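Local atomic coordinates of uncharacterized protein TP-0789 domain-containing protein (Nitrosomonas europaea ATCC 19718, PDB entry 3BUU), a protein that is of unknown function but belongs to the LolA superfamily, so it may bind or carry a lipid or lipoprotein in the cell envelope. Residues V7-L13 and Y131-L135; T112-H116 and V142-V147; R157-A161 and T173-F179. One frame throughout, in Å; residues are numbered along the deposited sequence.

Interaction 1 of 3, residues V7-L13 and Y131-L135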
ATOM      1  N   VAL A   7     -17.058  19.954   0.314  1.00 16.63           N
ATOM      2  CA  VAL A   7     -16.221  18.783   0.414  1.00 14.45           C
ATOM      3  C   VAL A   7     -17.132  17.555   0.589  1.00 10.62           C
ATOM      4  O   VAL A   7     -18.111  17.649   1.326  1.00 11.51           O
ATOM      5  CB  VAL A   7     -15.327  19.046   1.703  1.00 16.61           C
ATOM      6  CG1 VAL A   7     -14.563  17.899   2.091  1.00 17.75           C
ATOM      7  CG2 VAL A   7     -14.432  20.261   1.490  1.00 18.37           C
ATOM      8  N   THR A   8     -16.788  16.456  -0.069  1.00  9.41           N
ATOM      9  CA  THR A   8     -17.535  15.247   0.108  1.00  8.56           C
ATOM     10  C   THR A   8     -16.582  14.164   0.604  1.00  8.02           C
ATOM     11  O   THR A   8     -15.362  14.289   0.461  1.00  8.46           O
ATOM     12  CB  THR A   8     -18.201  14.785  -1.190  1.00  8.50           C
ATOM     13  OG1 THR A   8     -17.184  14.287  -2.071  1.00 10.37           O
ATOM     14  CG2 THR A   8     -18.984  15.918  -1.839  1.00  9.39           C
ATOM     15  N   ALA A   9     -17.096  13.091   1.167  1.00  7.33           N
ATOM     16  CA  ALA A   9     -16.208  11.966   1.543  1.00  8.17           C
ATOM     17  C   ALA A   9     -15.392  11.494   0.336  1.00  7.37           C
ATOM     18  O   ALA A   9     -14.210  11.186   0.460  1.00  7.80           O
ATOM     19  CB  ALA A   9     -17.028  10.840   2.152  1.00  9.31           C
ATOM     20  N   GLN A  10     -16.037  11.417  -0.819  1.00  7.68           N
ATOM     21  CA  GLN A  10     -15.350  10.986  -2.034  0.70  9.02           C
ATOM     22  C   GLN A  10     -14.226  11.949  -2.403  1.00  8.03           C
ATOM     23  O   GLN A  10     -13.104  11.519  -2.764  1.00  7.80           O
ATOM     24  CB  GLN A  10     -16.366  10.913  -3.169  0.70  9.99           C
ATOM     25  CG  GLN A  10     -17.272   9.730  -3.055  0.70 12.11           C
ATOM     26  CD  GLN A  10     -18.412   9.835  -2.018  0.70 13.63           C
ATOM     27  OE1 GLN A  10     -18.785  10.944  -1.496  0.70 10.57           O
ATOM     28  NE2 GLN A  10     -19.001   8.639  -1.719  0.70 15.08           N
ATOM     29  N   SER A  11     -14.486  13.251  -2.329  1.00  8.05           N
ATOM     30  CA  SER A  11     -13.446  14.210  -2.701  1.00  8.62           C
ATOM     31  C   SER A  11     -12.304  14.237  -1.711  1.00  8.23           C
ATOM     32  O   SER A  11     -11.163  14.394  -2.110  1.00  8.78           O
ATOM     33  CB  SER A  11     -14.006  15.596  -2.999  1.00 10.65           C
ATOM     34  OG  SER A  11     -14.405  16.268  -1.835  1.00 13.02           O
ATOM     35  N   ILE A  12     -12.598  14.051  -0.423  1.00  7.47           N
ATOM     36  CA  ILE A  12     -11.569  13.983   0.595  1.00  7.20           C
ATOM     37  C   ILE A  12     -10.651  12.793   0.290  1.00  7.89           C
ATOM     38  O   ILE A  12      -9.429  12.907   0.316  1.00  7.74           O
ATOM     39  CB  ILE A  12     -12.178  13.854   2.008  1.00  8.46           C
ATOM     40  CG1 ILE A  12     -12.959  15.126   2.379  1.00  9.84           C
ATOM     41  CG2 ILE A  12     -11.085  13.632   3.039  1.00  9.79           C
ATOM     42  CD1 ILE A  12     -13.850  14.892   3.591  1.00 11.14           C
ATOM     43  N   LEU A  13     -11.249  11.638   0.018  1.00  7.11           N
ATOM     44  CA  LEU A  13     -10.453  10.451  -0.267  1.00  7.11           C
ATOM     45  C   LEU A  13      -9.614  10.642  -1.524  1.00  7.23           C
ATOM     46  O   LEU A  13      -8.460  10.221  -1.560  1.00  8.43           O
ATOM     47  CB  LEU A  13     -11.365   9.228  -0.410  1.00  7.51           C
ATOM     48  CG  LEU A  13     -10.598   7.919  -0.477  1.00  7.54           C
ATOM     49  CD1 LEU A  13      -9.761   7.654   0.748  1.00 10.17           C
ATOM     50  CD2 LEU A  13     -11.620   6.777  -0.767  1.00  9.16           C
ATOM     51  N   TYR A 131     -10.628  14.845   9.274  1.00  6.37           N
ATOM     52  CA  TYR A 131     -11.748  14.023   8.863  1.00  5.95           C
ATOM     53  C   TYR A 131     -11.387  12.578   9.165  1.00  6.78           C
ATOM     54  O   TYR A 131     -10.323  12.128   8.751  1.00  7.88           O
ATOM     55  CB  TYR A 131     -11.990  14.147   7.358  1.00  6.60           C
ATOM     56  CG  TYR A 131     -12.245  15.526   6.845  1.00  6.08           C
ATOM     57  CD1 TYR A 131     -13.361  16.239   7.217  1.00  6.81           C
ATOM     58  CD2 TYR A 131     -11.391  16.103   5.910  1.00  7.81           C
ATOM     59  CE1 TYR A 131     -13.632  17.513   6.652  1.00  8.83           C
ATOM     60  CE2 TYR A 131     -11.638  17.353   5.361  1.00  7.92           C
ATOM     61  CZ  TYR A 131     -12.756  18.072   5.735  1.00  8.28           C
ATOM     62  OH  TYR A 131     -13.023  19.303   5.177  1.00 10.79           O
ATOM     63  N   VAL A 132     -12.291  11.812   9.776  1.00  6.39           N
ATOM     64  CA  VAL A 132     -12.102  10.366   9.941  1.00  6.85           C
ATOM     65  C   VAL A 132     -13.051   9.687   8.988  1.00  6.30           C
ATOM     66  O   VAL A 132     -14.283   9.727   9.212  1.00  7.49           O
ATOM     67  CB  VAL A 132     -12.283   9.875  11.403  1.00  7.15           C
ATOM     68  CG1 VAL A 132     -11.922   8.389  11.485  1.00  9.36           C
ATOM     69  CG2 VAL A 132     -11.422  10.685  12.342  1.00  8.97           C
ATOM     70  N   LEU A 133     -12.509   9.135   7.909  1.00  6.24           N
ATOM     71  CA  LEU A 133     -13.334   8.461   6.934  1.00  6.12           C
ATOM     72  C   LEU A 133     -13.421   6.983   7.251  1.00  6.31           C
ATOM     73  O   LEU A 133     -12.407   6.347   7.520  1.00  7.60           O
ATOM     74  CB  LEU A 133     -12.744   8.580   5.515  1.00  7.39           C
ATOM     75  CG  LEU A 133     -12.594  10.014   4.986  1.00  8.48           C
ATOM     76  CD1 LEU A 133     -12.021  10.002   3.537  1.00  9.92           C
ATOM     77  CD2 LEU A 133     -13.907  10.751   5.003  1.00 10.43           C
ATOM     78  N   GLU A 134     -14.617   6.427   7.173  1.00  6.58           N
ATOM     79  CA  GLU A 134     -14.799   4.989   7.213  1.00  7.11           C
ATOM     80  C   GLU A 134     -14.831   4.493   5.765  1.00  6.57           C
ATOM     81  O   GLU A 134     -15.698   4.919   4.977  1.00  7.29           O
ATOM     82  CB  GLU A 134     -16.104   4.641   7.928  1.00  8.09           C
ATOM     83  CG  GLU A 134     -16.300   3.137   7.947  1.00  9.95           C
ATOM     84  CD  GLU A 134     -17.211   2.652   9.044  1.00 15.40           C
ATOM     85  OE1 GLU A 134     -17.649   3.457   9.882  1.00 19.08           O
ATOM     86  OE2 GLU A 134     -17.477   1.436   9.087  1.00 18.73           O
ATOM     87  N   LEU A 135     -13.884   3.616   5.435  1.00  6.73           N
ATOM     88  CA  LEU A 135     -13.745   3.060   4.085  1.00  7.38           C
ATOM     89  C   LEU A 135     -14.213   1.635   4.153  1.00  7.20           C
ATOM     90  O   LEU A 135     -13.598   0.784   4.811  1.00  8.50           O
ATOM     91  CB  LEU A 135     -12.272   3.105   3.687  1.00  7.36           C
ATOM     92  CG  LEU A 135     -11.612   4.472   3.694  1.00 10.24           C
ATOM     93  CD1 LEU A 135     -10.218   4.406   3.097  1.00 11.27           C
ATOM     94  CD2 LEU A 135     -12.397   5.552   3.060  1.00 12.36           C
TER

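Interaction 2 of 3, residues T112-H116 and V142-V147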
ATOM      1  N   THR A 112      -9.406   4.993  -3.455  1.00  8.59           N
ATOM      2  CA  THR A 112     -10.562   5.244  -4.334  1.00  8.44           C
ATOM      3  C   THR A 112     -10.717   4.076  -5.282  1.00  9.57           C
ATOM      4  O   THR A 112      -9.729   3.599  -5.860  1.00 10.15           O
ATOM      5  CB  THR A 112     -10.384   6.545  -5.088  1.00  9.21           C
ATOM      6  OG1 THR A 112     -10.373   7.638  -4.168  1.00  9.32           O
ATOM      7  CG2 THR A 112     -11.522   6.799  -6.076  1.00 11.56           C
ATOM      8  N   GLY A 113     -11.959   3.613  -5.424  1.00  9.08           N
ATOM      9  CA  GLY A 113     -12.297   2.495  -6.303  1.00 10.58           C
ATOM     10  C   GLY A 113     -12.380   1.163  -5.569  1.00 10.36           C
ATOM     11  O   GLY A 113     -13.067   0.240  -6.004  1.00 11.95           O
ATOM     12  N   ASP A 114     -11.654   1.035  -4.464  1.00  9.30           N
ATOM     13  CA  ASP A 114     -11.667  -0.201  -3.675  1.00  9.41           C
ATOM     14  C   ASP A 114     -12.577  -0.115  -2.454  1.00  8.16           C
ATOM     15  O   ASP A 114     -12.936  -1.126  -1.880  1.00  9.23           O
ATOM     16  CB  ASP A 114     -10.252  -0.543  -3.186  1.00 10.38           C
ATOM     17  CG  ASP A 114      -9.372  -1.184  -4.231  1.00 12.50           C
ATOM     18  OD1 ASP A 114      -9.868  -1.389  -5.381  1.00 16.48           O
ATOM     19  OD2 ASP A 114      -8.185  -1.496  -3.876  1.00 14.37           O
ATOM     20  N   TYR A 115     -12.895   1.119  -2.018  1.00  8.97           N
ATOM     21  CA  TYR A 115     -13.618   1.359  -0.784  1.00  8.69           C
ATOM     22  C   TYR A 115     -14.660   2.429  -1.017  1.00  9.96           C
ATOM     23  O   TYR A 115     -14.400   3.433  -1.684  1.00 11.43           O
ATOM     24  CB  TYR A 115     -12.698   1.886   0.347  1.00  9.39           C
ATOM     25  CG  TYR A 115     -11.606   0.907   0.659  1.00  7.81           C
ATOM     26  CD1 TYR A 115     -11.807  -0.121   1.576  1.00  8.10           C
ATOM     27  CD2 TYR A 115     -10.400   0.953  -0.011  1.00  8.34           C
ATOM     28  CE1 TYR A 115     -10.829  -1.090   1.805  1.00  8.49           C
ATOM     29  CE2 TYR A 115      -9.420  -0.010   0.198  1.00  8.54           C
ATOM     30  CZ  TYR A 115      -9.632  -1.034   1.098  1.00  8.21           C
ATOM     31  OH  TYR A 115      -8.687  -1.996   1.282  1.00 10.72           O
ATOM     32  N   HIS A 116     -15.822   2.247  -0.400  1.00 10.09           N
ATOM     33  CA  HIS A 116     -16.831   3.305  -0.340  1.00  9.63           C
ATOM     34  C   HIS A 116     -16.518   4.171   0.891  1.00  8.77           C
ATOM     35  O   HIS A 116     -16.442   3.628   1.993  1.00  8.87           O
ATOM     36  CB  HIS A 116     -18.192   2.656  -0.174  1.00 11.36           C
ATOM     37  CG  HIS A 116     -19.233   3.621   0.340  1.00 15.90           C
ATOM     38  ND1 HIS A 116     -19.940   4.471  -0.478  1.00 20.55           N
ATOM     39  CD2 HIS A 116     -19.599   3.942   1.611  1.00 15.26           C
ATOM     40  CE1 HIS A 116     -20.748   5.233   0.254  1.00 17.17           C
ATOM     41  NE2 HIS A 116     -20.552   4.927   1.527  1.00 20.58           N
ATOM     42  N   VAL A 142     -10.780  -7.099  -2.080  1.00 11.60           N
ATOM     43  CA  VAL A 142      -9.935  -5.949  -1.843  1.00 10.88           C
ATOM     44  C   VAL A 142      -9.082  -6.239  -0.616  1.00 10.25           C
ATOM     45  O   VAL A 142      -9.185  -7.307   0.037  1.00 11.93           O
ATOM     46  CB  VAL A 142     -10.685  -4.565  -1.783  1.00 12.34           C
ATOM     47  CG1 VAL A 142     -11.460  -4.315  -3.059  1.00 13.06           C
ATOM     48  CG2 VAL A 142     -11.560  -4.480  -0.537  1.00 13.43           C
ATOM     49  N   THR A 143      -8.147  -5.354  -0.312  1.00  8.29           N
ATOM     50  CA  THR A 143      -7.160  -5.672   0.692  1.00  8.53           C
ATOM     51  C   THR A 143      -7.759  -5.819   2.093  1.00  8.82           C
ATOM     52  O   THR A 143      -7.340  -6.699   2.853  1.00 10.13           O
ATOM     53  CB  THR A 143      -5.992  -4.681   0.645  1.00  8.65           C
ATOM     54  OG1 THR A 143      -5.546  -4.534  -0.706  1.00  8.91           O
ATOM     55  CG2 THR A 143      -4.801  -5.115   1.499  1.00  9.40           C
ATOM     56  N   TYR A 144      -8.704  -4.925   2.435  1.00  7.70           N
ATOM     57  CA  TYR A 144      -9.351  -4.912   3.751  1.00  8.32           C
ATOM     58  C   TYR A 144     -10.820  -4.782   3.644  1.00  8.75           C
ATOM     59  O   TYR A 144     -11.314  -4.158   2.692  1.00  9.46           O
ATOM     60  CB  TYR A 144      -8.853  -3.717   4.619  1.00  8.63           C
ATOM     61  CG  TYR A 144      -7.376  -3.668   4.691  1.00  8.11           C
ATOM     62  CD1 TYR A 144      -6.679  -4.492   5.569  1.00  9.08           C
ATOM     63  CD2 TYR A 144      -6.653  -2.817   3.845  1.00  8.60           C
ATOM     64  CE1 TYR A 144      -5.278  -4.477   5.605  1.00  9.28           C
ATOM     65  CE2 TYR A 144      -5.251  -2.792   3.871  1.00  8.37           C
ATOM     66  CZ  TYR A 144      -4.586  -3.636   4.762  1.00  8.44           C
ATOM     67  OH  TYR A 144      -3.215  -3.669   4.818  1.00  9.41           O
ATOM     68  N   GLN A 145     -11.529  -5.280   4.654  1.00  8.80           N
ATOM     69  CA  GLN A 145     -12.955  -5.044   4.675  1.00 10.25           C
ATOM     70  C   GLN A 145     -13.326  -3.661   5.187  1.00  8.51           C
ATOM     71  O   GLN A 145     -14.367  -3.115   4.811  1.00  9.48           O
ATOM     72  CB  GLN A 145     -13.677  -6.191   5.353  1.00 13.33           C
ATOM     73  CG  GLN A 145     -13.546  -7.469   4.476  1.00 16.43           C
ATOM     74  CD  GLN A 145     -13.953  -7.254   3.004  1.00 19.61           C
ATOM     75  OE1 GLN A 145     -13.092  -7.109   2.097  1.00 20.65           O
ATOM     76  NE2 GLN A 145     -15.255  -7.183   2.773  1.00 21.90           N
ATOM     77  N   LYS A 146     -12.521  -3.104   6.068  1.00  7.93           N
ATOM     78  CA  LYS A 146     -12.790  -1.809   6.641  1.00  8.48           C
ATOM     79  C   LYS A 146     -11.485  -1.133   6.996  1.00  7.50           C
ATOM     80  O   LYS A 146     -10.604  -1.752   7.592  1.00  7.75           O
ATOM     81  CB  LYS A 146     -13.684  -1.959   7.914  1.00  9.32           C
ATOM     82  CG  LYS A 146     -13.794  -0.741   8.777  1.00 12.00           C
ATOM     83  CD  LYS A 146     -14.602  -1.085  10.058  1.00 14.46           C
ATOM     84  CE  LYS A 146     -14.463  -0.028  11.101  1.00 18.15           C
ATOM     85  NZ  LYS A 146     -15.391  -0.337  12.228  1.00 20.79           N
ATOM     86  N   VAL A 147     -11.388   0.155   6.652  1.00  7.25           N
ATOM     87  CA  VAL A 147     -10.253   0.996   7.044  1.00  6.81           C
ATOM     88  C   VAL A 147     -10.840   2.289   7.619  1.00  6.26           C
ATOM     89  O   VAL A 147     -11.784   2.831   7.028  1.00  7.30           O
ATOM     90  CB  VAL A 147      -9.354   1.316   5.821  1.00  6.75           C
ATOM     91  CG1 VAL A 147      -8.141   2.166   6.236  1.00  7.92           C
ATOM     92  CG2 VAL A 147      -8.859   0.019   5.189  1.00  8.98           C
TER
HETATM   93  O   HOH W   1      -7.432  -2.779  -1.677  1.00 13.27           O

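Interaction 3 of 3, residues R157-A161 and T173-F179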
ATOM      1  N   ARG A 157      -3.861  15.998   3.756  1.00  7.22           N
ATOM      2  CA  ARG A 157      -2.825  14.976   3.885  1.00  7.68           C
ATOM      3  C   ARG A 157      -3.345  13.757   4.644  1.00  7.22           C
ATOM      4  O   ARG A 157      -3.993  13.893   5.682  1.00  7.82           O
ATOM      5  CB  ARG A 157      -1.617  15.484   4.631  1.00 10.40           C
ATOM      6  CG  ARG A 157      -0.712  16.360   3.860  1.00 12.08           C
ATOM      7  CD  ARG A 157       0.450  16.756   4.729  1.00 13.77           C
ATOM      8  NE  ARG A 157       1.220  17.712   4.015  1.00 17.27           N
ATOM      9  CZ  ARG A 157       2.366  18.176   4.474  1.00 18.36           C
ATOM     10  NH1 ARG A 157       2.791  17.764   5.661  1.00 19.89           N
ATOM     11  NH2 ARG A 157       3.056  19.041   3.758  1.00 22.85           N
ATOM     12  N   PRO A 158      -2.972  12.551   4.188  1.00  7.17           N
ATOM     13  CA  PRO A 158      -3.240  11.386   5.052  1.00  7.15           C
ATOM     14  C   PRO A 158      -2.394  11.501   6.310  1.00  6.36           C
ATOM     15  O   PRO A 158      -1.200  11.834   6.241  1.00  7.48           O
ATOM     16  CB  PRO A 158      -2.839  10.205   4.145  1.00  8.08           C
ATOM     17  CG  PRO A 158      -1.785  10.762   3.227  1.00  9.78           C
ATOM     18  CD  PRO A 158      -2.183  12.207   2.990  1.00  8.30           C
ATOM     19  N   TYR A 159      -2.993  11.115   7.436  1.00  6.50           N
ATOM     20  CA  TYR A 159      -2.335  11.216   8.718  1.00  6.93           C
ATOM     21  C   TYR A 159      -2.068   9.846   9.316  1.00  7.28           C
ATOM     22  O   TYR A 159      -0.934   9.527   9.655  1.00  7.73           O
ATOM     23  CB  TYR A 159      -3.180  12.093   9.657  1.00  8.44           C
ATOM     24  CG  TYR A 159      -2.720  12.141  11.085  1.00  8.81           C
ATOM     25  CD1 TYR A 159      -1.458  12.594  11.425  1.00 12.32           C
ATOM     26  CD2 TYR A 159      -3.567  11.743  12.099  1.00 10.18           C
ATOM     27  CE1 TYR A 159      -1.053  12.634  12.748  1.00 15.32           C
ATOM     28  CE2 TYR A 159      -3.173  11.773  13.410  1.00 12.31           C
ATOM     29  CZ  TYR A 159      -1.934  12.232  13.726  1.00 13.85           C
ATOM     30  OH  TYR A 159      -1.511  12.254  15.033  1.00 19.69           O
ATOM     31  N   LYS A 160      -3.113   9.032   9.468  1.00  6.09           N
ATOM     32  CA  LYS A 160      -2.970   7.710  10.033  1.00  6.85           C
ATOM     33  C   LYS A 160      -4.168   6.900   9.604  1.00  6.21           C
ATOM     34  O   LYS A 160      -5.181   7.436   9.119  1.00  6.12           O
ATOM     35  CB  LYS A 160      -2.858   7.785  11.578  1.00  7.91           C
ATOM     36  CG  LYS A 160      -4.143   8.111  12.301  1.00  8.37           C
ATOM     37  CD  LYS A 160      -3.947   8.199  13.810  1.00 10.82           C
ATOM     38  CE  LYS A 160      -5.305   8.409  14.518  1.00 13.05           C
ATOM     39  NZ  LYS A 160      -5.134   8.387  15.989  1.00 17.79           N
ATOM     40  N   ALA A 161      -4.052   5.593   9.774  1.00  6.35           N
ATOM     41  CA  ALA A 161      -5.121   4.683   9.448  1.00  7.08           C
ATOM     42  C   ALA A 161      -5.213   3.574  10.463  1.00  6.54           C
ATOM     43  O   ALA A 161      -4.242   3.206  11.127  1.00  8.41           O
ATOM     44  CB  ALA A 161      -4.964   4.155   8.033  1.00  8.60           C
ATOM     45  N   THR A 173      -2.287  -0.582  12.539  1.00  6.08           N
ATOM     46  CA  THR A 173      -2.422   0.832  12.321  1.00  7.40           C
ATOM     47  C   THR A 173      -1.261   1.298  11.452  1.00  7.59           C
ATOM     48  O   THR A 173      -0.213   0.655  11.399  1.00  9.74           O
ATOM     49  CB  THR A 173      -2.381   1.597  13.667  1.00  8.76           C
ATOM     50  OG1 THR A 173      -1.150   1.309  14.326  1.00 13.08           O
ATOM     51  CG2 THR A 173      -3.532   1.225  14.570  1.00 10.06           C
ATOM     52  N   SER A 174      -1.453   2.397  10.740  1.00  7.26           N
ATOM     53  CA  SER A 174      -0.384   2.996   9.988  1.00  7.61           C
ATOM     54  C   SER A 174      -0.309   4.487  10.288  1.00  6.62           C
ATOM     55  O   SER A 174      -1.298   5.107  10.683  1.00  7.57           O
ATOM     56  CB  SER A 174      -0.541   2.773   8.497  1.00  9.11           C
ATOM     57  OG  SER A 174      -1.675   3.474   8.059  1.00 10.12           O
ATOM     58  N   ARG A 175       0.873   5.034  10.090  1.00  6.16           N
ATOM     59  CA  ARG A 175       1.127   6.471  10.153  1.00  6.80           C
ATOM     60  C   ARG A 175       1.921   6.877   8.915  1.00  6.38           C
ATOM     61  O   ARG A 175       2.804   6.156   8.472  1.00  7.48           O
ATOM     62  CB  ARG A 175       2.015   6.792  11.381  1.00  9.75           C
ATOM     63  CG  ARG A 175       1.458   6.432  12.689  1.00 15.41           C
ATOM     64  CD  ARG A 175       2.364   6.984  13.795  1.00 19.81           C
ATOM     65  NE  ARG A 175       3.815   6.710  13.747  1.00 22.51           N
ATOM     66  CZ  ARG A 175       4.397   5.610  14.231  1.00 23.10           C
ATOM     67  NH1 ARG A 175       3.665   4.612  14.720  1.00 24.86           N
ATOM     68  NH2 ARG A 175       5.716   5.491  14.199  1.00 24.61           N
ATOM     69  N   TYR A 176       1.594   8.059   8.398  1.00  7.04           N
ATOM     70  CA  TYR A 176       2.237   8.614   7.212  1.00  7.63           C
ATOM     71  C   TYR A 176       3.219   9.693   7.675  1.00  7.92           C
ATOM     72  O   TYR A 176       2.805  10.625   8.346  1.00  9.79           O
ATOM     73  CB  TYR A 176       1.169   9.238   6.332  1.00  8.15           C
ATOM     74  CG  TYR A 176       0.185   8.276   5.739  1.00  8.43           C
ATOM     75  CD1 TYR A 176       0.374   7.781   4.449  1.00 11.15           C
ATOM     76  CD2 TYR A 176      -0.931   7.858   6.463  1.00  8.58           C
ATOM     77  CE1 TYR A 176      -0.522   6.937   3.873  1.00 11.56           C
ATOM     78  CE2 TYR A 176      -1.816   6.990   5.893  1.00 10.90           C
ATOM     79  CZ  TYR A 176      -1.633   6.518   4.598  1.00 11.80           C
ATOM     80  OH  TYR A 176      -2.545   5.638   4.037  1.00 12.82           O
ATOM     81  N   GLU A 177       4.460   9.618   7.218  1.00  7.75           N
ATOM     82  CA  GLU A 177       5.493  10.503   7.710  1.00  8.53           C
ATOM     83  C   GLU A 177       6.463  10.920   6.590  1.00  7.73           C
ATOM     84  O   GLU A 177       6.429  10.392   5.473  1.00  7.42           O
ATOM     85  CB  GLU A 177       6.253   9.857   8.884  1.00 11.24           C
ATOM     86  CG  GLU A 177       5.340   9.640  10.090  1.00 13.47           C
ATOM     87  CD  GLU A 177       5.990   9.315  11.386  1.00 18.34           C
ATOM     88  OE1 GLU A 177       7.222   9.215  11.408  1.00 20.70           O
ATOM     89  OE2 GLU A 177       5.242   9.112  12.382  1.00 20.41           O
ATOM     90  N   ASN A 178       7.357  11.845   6.948  1.00  8.80           N
ATOM     91  CA  ASN A 178       8.495  12.218   6.087  1.00  9.16           C
ATOM     92  C   ASN A 178       8.036  12.755   4.725  1.00  8.63           C
ATOM     93  O   ASN A 178       8.364  12.218   3.681  1.00  8.94           O
ATOM     94  CB  ASN A 178       9.518  11.080   5.943  1.00 10.69           C
ATOM     95  CG  ASN A 178      10.211  10.753   7.237  1.00 13.42           C
ATOM     96  OD1 ASN A 178       9.987  11.389   8.261  1.00 18.31           O
ATOM     97  ND2 ASN A 178      11.084   9.769   7.192  1.00 14.90           N
ATOM     98  N   PHE A 179       7.218  13.787   4.784  1.00  9.44           N
ATOM     99  CA  PHE A 179       6.672  14.400   3.575  1.00  9.94           C
ATOM    100  C   PHE A 179       7.738  15.180   2.816  1.00 10.33           C
ATOM    101  O   PHE A 179       8.509  15.931   3.412  1.00 13.01           O
ATOM    102  CB  PHE A 179       5.469  15.282   3.892  1.00 10.27           C
ATOM    103  CG  PHE A 179       4.223  14.492   4.253  1.00 10.19           C
ATOM    104  CD1 PHE A 179       3.193  14.383   3.335  1.00 10.01           C
ATOM    105  CD2 PHE A 179       4.077  13.875   5.496  1.00 11.11           C
ATOM    106  CE1 PHE A 179       2.058  13.697   3.617  1.00 10.95           C
ATOM    107  CE2 PHE A 179       2.894  13.143   5.795  1.00 10.99           C
ATOM    108  CZ  PHE A 179       1.888  13.073   4.834  1.00 11.50           C
TER
HETATM  109  O   HOH W   2       1.139  11.203  10.151  1.00 29.78           O

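Interaction 1 of 3, residues V7-L13 and Y131-L135
The ring of Tyr131 has Ile12 over one face. CD1 of Ile12 sits almost squarely above the ring centre, 3.6 Å from the centroid, which makes a CH-pi contact. Val7 meets the far end of the same ring obliquely, its CG1 lying 3.7 Å from Tyr131 OH. The branches of Ile12 divide the work. With CG1 beside the backbone N (chi1 -66°), CD1 is carried over the ring, while CG2 reaches Leu133 CD1 at 3.8 Å. Putting an alanine at Tyr131 would probably leave Ile12 CD1 without the surface it rests on and open a gap beside Val7.

Leu133 is the next side chain along the strand. Its CD1 fits among Ile12, Leu13 and the carbonyl of Ala9, and its CD2 approaches Ala9 CB at 4.2 Å. Further on, Leu13 CD1 meets Leu135 CD1 at 4.0 Å. The three side chains Tyr131, Leu133 and Leu135 alternate along the strand with Val132 and Glu134, which make no contact with the helix. No hydrogen bond joins the two segments, so the contact is apolar packing.

Polar bonds are used inside 7-13 instead. Thr8 is the N-cap, and Ser11 N donates to Thr8 OG1 at 2.9 Å. In return Thr8 N donates to Ser11 OG at 3.0 Å, nearly straight at 173°. This capping box fixes the first turn next to Val7 and Ile12. Val151 and Leu149 of strand 146-152 extend the surface under the helix. The helix runs across the strand at 100°, with the short axes 9.9 Å apart. This is a helix packed crosswise on one face of an antiparallel sheet, consistent with the helix-covered curved sheet of the LolA fold.

Interaction 2 of 3, residues T112-H116 and V142-V147
The backbones of 112-116 and 142-147 approach most closely at Asp114 and Val142, CA atoms 6.3 Å apart, where both segments are loops leading into strands. Tyr115 has the largest share of the contact. Its CG lies beside the backbone N and opposite the carbonyl carbon (chi1 -60°), which carries the ring across to the 142-147 loop. There Tyr144 N donates to Tyr115 OH at 3.1 Å. The bond is bent, with an angle of 140° at the hydrogen. The same hydroxyl lies at the edge of the Tyr144 ring, 3.4 Å from Tyr144 CD2.

Along one edge of the Tyr115 ring, CE1 comes 3.2 Å from Tyr144 O. That carbonyl is buried here and has no hydrogen-bond partner in the model. CG2 of Val142 and CG2 of Val147 approach CE1 obliquely, the latter at 4.1 Å.

Val142 CG1 packs against the carboxylate carbon of Asp114, CG, at 3.9 Å. A water links the segments here: it donates to Asp114 OD2 at 2.7 Å and accepts from Thr143 N. The other oxygen, OD1, forms salt bridges with Arg76 and Arg108, which are likely to keep this buried carboxylate ionised. Tyr144 OH is hydrogen-bonded to Asp105 and Lys172.

Strand 128-137 lies between strands 115-125 and 146-152, and its Leu135 touches both Tyr115 and Val147. Thr112 meets helix 9-20.

Interaction 3 of 3, residues R157-A161 and T173-F179
Arg157 starts with CG beside its backbone N (chi1 -77°) and then runs extended to NE, which lays its chain along the ring of Phe179. The two segments belong to an antiparallel beta hairpin made by strands 158-164 and 170-182. The guanidinium lies flat on Phe179, planes 7° apart and centres 4.5 Å apart. This cation-pi stack is off-centre. The methylene CD also lies over the same ring, 3.6 Å from Phe179 CE1. At the ring edge is the carbonyl oxygen of Pro158. Met186 and Pro188 of strand 185-195 touch Arg157 and Phe179 respectively.

Pro158 and Tyr176 make a second contact, their side chains crossing at about a right angle. Pro158 CB stands over the centre of the ring, 3.7 Å from its centroid, in a CH-pi contact. The carbonyl oxygen of Tyr159 lies in the plane of the ring at its edge. Ile19 of helix 9-20 touches Pro158, while Arg20 of that helix and Leu149 touch Tyr176, so this pair lies buried on the helix side of the hairpin.

Toward the other end the backbones pair. Ala161 and Ser174 are a hydrogen-bonded pair, with Ala161 N donating to Ser174 O and Ser174 N to Ala161 O. Their side chains share a face, and Ala161 CB meets Ser174 OG at 3.4 Å. Lys160 and Arg175 form the adjoining non-hydrogen-bonded pair and point to the opposite face. There Arg175 NE makes a salt bridge with Glu177 OE2 at 3.1 Å, and Lys160 has a cation-pi contact with Trp150.

Past this pair the regular pattern changes. Tyr176 N donates to Tyr159 O at 3.2 Å, from above the carbonyl plane. The same oxygen accepts a second bond from a water at 2.7 Å, and that water also donates to Tyr176 O.

Overall arrangement
Interaction 2 is the most buried of the three. Interactions 1 and 3 are partly buried and each has an exposed part. Interactions 1 and 2 share strand 128-137 as a neighbour and touch directly: Leu135 N is probably hydrogen-bonded to Val147 O, and Leu13 packs on Thr112. Interactions 2 and 3 meet through Val147 and Ala161, on neighbouring strands. Interactions 1 and 3 do not touch, though helix 9-20 reaches both. Their chemistry follows their place. Helix on sheet is apolar, the loops of 112-116 and 142-147 meet through a tyrosine hydroxyl and a water, and the hairpin combines backbone bonds with stacking.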